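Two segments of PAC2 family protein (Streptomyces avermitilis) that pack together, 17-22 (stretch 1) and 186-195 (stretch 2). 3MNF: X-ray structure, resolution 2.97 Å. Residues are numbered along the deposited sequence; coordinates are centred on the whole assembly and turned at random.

Stretch 1 (17-22) DAGDAA
Stretch 2 186-195: VSQPPNPKAT

Both stretches run from loop into the first turn of a helix, and they meet in the same order along the chain: Gly19 CA lies 4.3 Å from Pro189 CA, and Ala21 CA 4.5 Å from Thr195 CA. Stretch 1 folds as a type I turn from Asp17 to Asp20, closed by Asp20 N to Asp17 O (2.9 Å); its helix begins at Ala21. Val186 (chi1 t) stays out of reach. Ser187 (p) sets its O 3.5 Å from Ala18 O, two acceptors that cannot bond. Gln188 (m) points away. Pro189 (phi/psi -23/-34, C-gamma exo) packs its CB 3.3 Å from OD2 of Asp20 (m), while its O sits only 2.4 Å from Gly19 O, again two acceptors and a strained approach. Pro190 turns away at -83/105. Asn191 (-130/78, chi1 t) points toward stretch 1 where Gly19 has no side chain; an ideal CB there would fall 2.8 Å from Asn191 CB, a clash. Asn191 OD1 caps the helix, accepting from Ala194 N at 3.3 Å. Pro192 and the extended Lys193 make no contact with stretch 1. Ala194 CB meets Ala21 CB at 3.9 Å, a small apolar pairing. Thr195 (m) places OG1 3.1 Å from Ala21 O and 3.2 Å from Asn191 O, so its single proton has alternative acceptors.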

# COMPACT_ATOMS: atom_id res chain seq x y z
N ASP A 17 16.95 18.71 -15.09
CA ASP A 17 16.31 19.82 -15.76
C ASP A 17 17.07 21.11 -15.50
O ASP A 17 16.53 22.09 -14.99
CB ASP A 17 14.86 19.88 -15.31
CG ASP A 17 14.03 20.85 -16.11
OD1 ASP A 17 14.19 20.93 -17.36
OD2 ASP A 17 13.20 21.53 -15.47
N ALA A 18 18.33 21.11 -15.92
CA ALA A 18 19.31 22.13 -15.58
C ALA A 18 18.90 23.61 -15.72
O ALA A 18 19.23 24.42 -14.85
CB ALA A 18 20.60 21.85 -16.30
N GLY A 19 18.22 24.01 -16.77
CA GLY A 19 17.84 25.42 -16.76
C GLY A 19 16.34 25.54 -16.82
O GLY A 19 15.81 26.51 -17.36
N ASP A 20 15.65 24.53 -16.29
CA ASP A 20 14.26 24.27 -16.62
C ASP A 20 14.15 24.18 -18.15
O ASP A 20 13.07 24.39 -18.73
CB ASP A 20 13.33 25.37 -16.09
CG ASP A 20 13.59 25.73 -14.62
OD1 ASP A 20 14.51 25.18 -13.98
OD2 ASP A 20 12.85 26.60 -14.10
N ALA A 21 15.27 23.88 -18.80
CA ALA A 21 15.31 23.89 -20.24
C ALA A 21 14.40 22.82 -20.79
O ALA A 21 13.61 23.08 -21.71
CB ALA A 21 16.70 23.69 -20.71
N ALA A 22 14.48 21.62 -20.21
CA ALA A 22 13.72 20.48 -20.69
C ALA A 22 12.28 20.64 -20.31
O ALA A 22 11.41 20.46 -21.15
CB ALA A 22 14.28 19.19 -20.17
N VAL A 186 26.43 29.84 -15.80
CA VAL A 186 25.14 30.53 -15.99
C VAL A 186 23.96 29.56 -15.94
O VAL A 186 23.39 29.23 -16.99
CB VAL A 186 25.07 31.28 -17.34
CG1 VAL A 186 23.72 32.00 -17.46
CG2 VAL A 186 26.19 32.26 -17.48
N SER A 187 23.58 29.11 -14.75
CA SER A 187 22.56 28.05 -14.65
C SER A 187 21.14 28.48 -14.26
O SER A 187 20.28 27.62 -14.10
CB SER A 187 23.04 26.92 -13.73
OG SER A 187 22.98 27.30 -12.37
N GLN A 188 20.90 29.79 -14.12
CA GLN A 188 19.60 30.30 -13.64
C GLN A 188 18.42 30.05 -14.61
O GLN A 188 18.46 30.45 -15.77
CB GLN A 188 19.67 31.78 -13.26
CG GLN A 188 20.69 32.15 -12.18
CD GLN A 188 21.91 32.88 -12.75
OE1 GLN A 188 22.40 32.55 -13.84
NE2 GLN A 188 22.41 33.87 -12.00
N PRO A 189 17.36 29.37 -14.11
CA PRO A 189 16.15 28.86 -14.74
C PRO A 189 15.64 29.48 -16.04
O PRO A 189 15.03 28.75 -16.85
CB PRO A 189 15.11 29.01 -13.63
CG PRO A 189 15.90 28.65 -12.40
CD PRO A 189 17.37 28.96 -12.69
N PRO A 190 15.82 30.79 -16.26
CA PRO A 190 15.40 31.07 -17.65
C PRO A 190 16.51 30.76 -18.67
O PRO A 190 17.48 31.52 -18.78
CB PRO A 190 15.04 32.56 -17.63
CG PRO A 190 15.76 33.11 -16.39
CD PRO A 190 15.87 31.99 -15.41
N ASN A 191 16.38 29.66 -19.40
CA ASN A 191 17.37 29.31 -20.43
C ASN A 191 16.76 28.98 -21.79
O ASN A 191 16.67 27.81 -22.16
CB ASN A 191 18.28 28.17 -19.95
CG ASN A 191 19.62 28.15 -20.66
OD1 ASN A 191 19.72 28.29 -21.88
ND2 ASN A 191 20.68 27.97 -19.88
N PRO A 192 16.36 30.01 -22.57
CA PRO A 192 15.68 29.79 -23.84
C PRO A 192 16.57 29.16 -24.90
O PRO A 192 16.08 28.39 -25.73
CB PRO A 192 15.28 31.21 -24.27
CG PRO A 192 15.38 32.03 -23.03
CD PRO A 192 16.53 31.45 -22.30
N LYS A 193 17.87 29.47 -24.88
CA LYS A 193 18.81 28.93 -25.86
C LYS A 193 18.87 27.40 -25.85
O LYS A 193 18.87 26.78 -26.91
CB LYS A 193 20.20 29.55 -25.68
CG LYS A 193 21.21 29.13 -26.75
CD LYS A 193 22.51 29.88 -26.63
CE LYS A 193 23.65 29.13 -27.30
NZ LYS A 193 24.83 30.01 -27.55
N ALA A 194 18.90 26.80 -24.66
CA ALA A 194 18.94 25.34 -24.53
C ALA A 194 17.58 24.66 -24.75
O ALA A 194 17.51 23.53 -25.24
CB ALA A 194 19.50 24.93 -23.18
N THR A 195 16.51 25.34 -24.36
CA THR A 195 15.18 24.84 -24.66
C THR A 195 15.10 24.68 -26.17
O THR A 195 14.66 23.64 -26.68
CB THR A 195 14.11 25.81 -24.15
OG1 THR A 195 14.22 25.91 -22.73
CG2 THR A 195 12.72 25.31 -24.52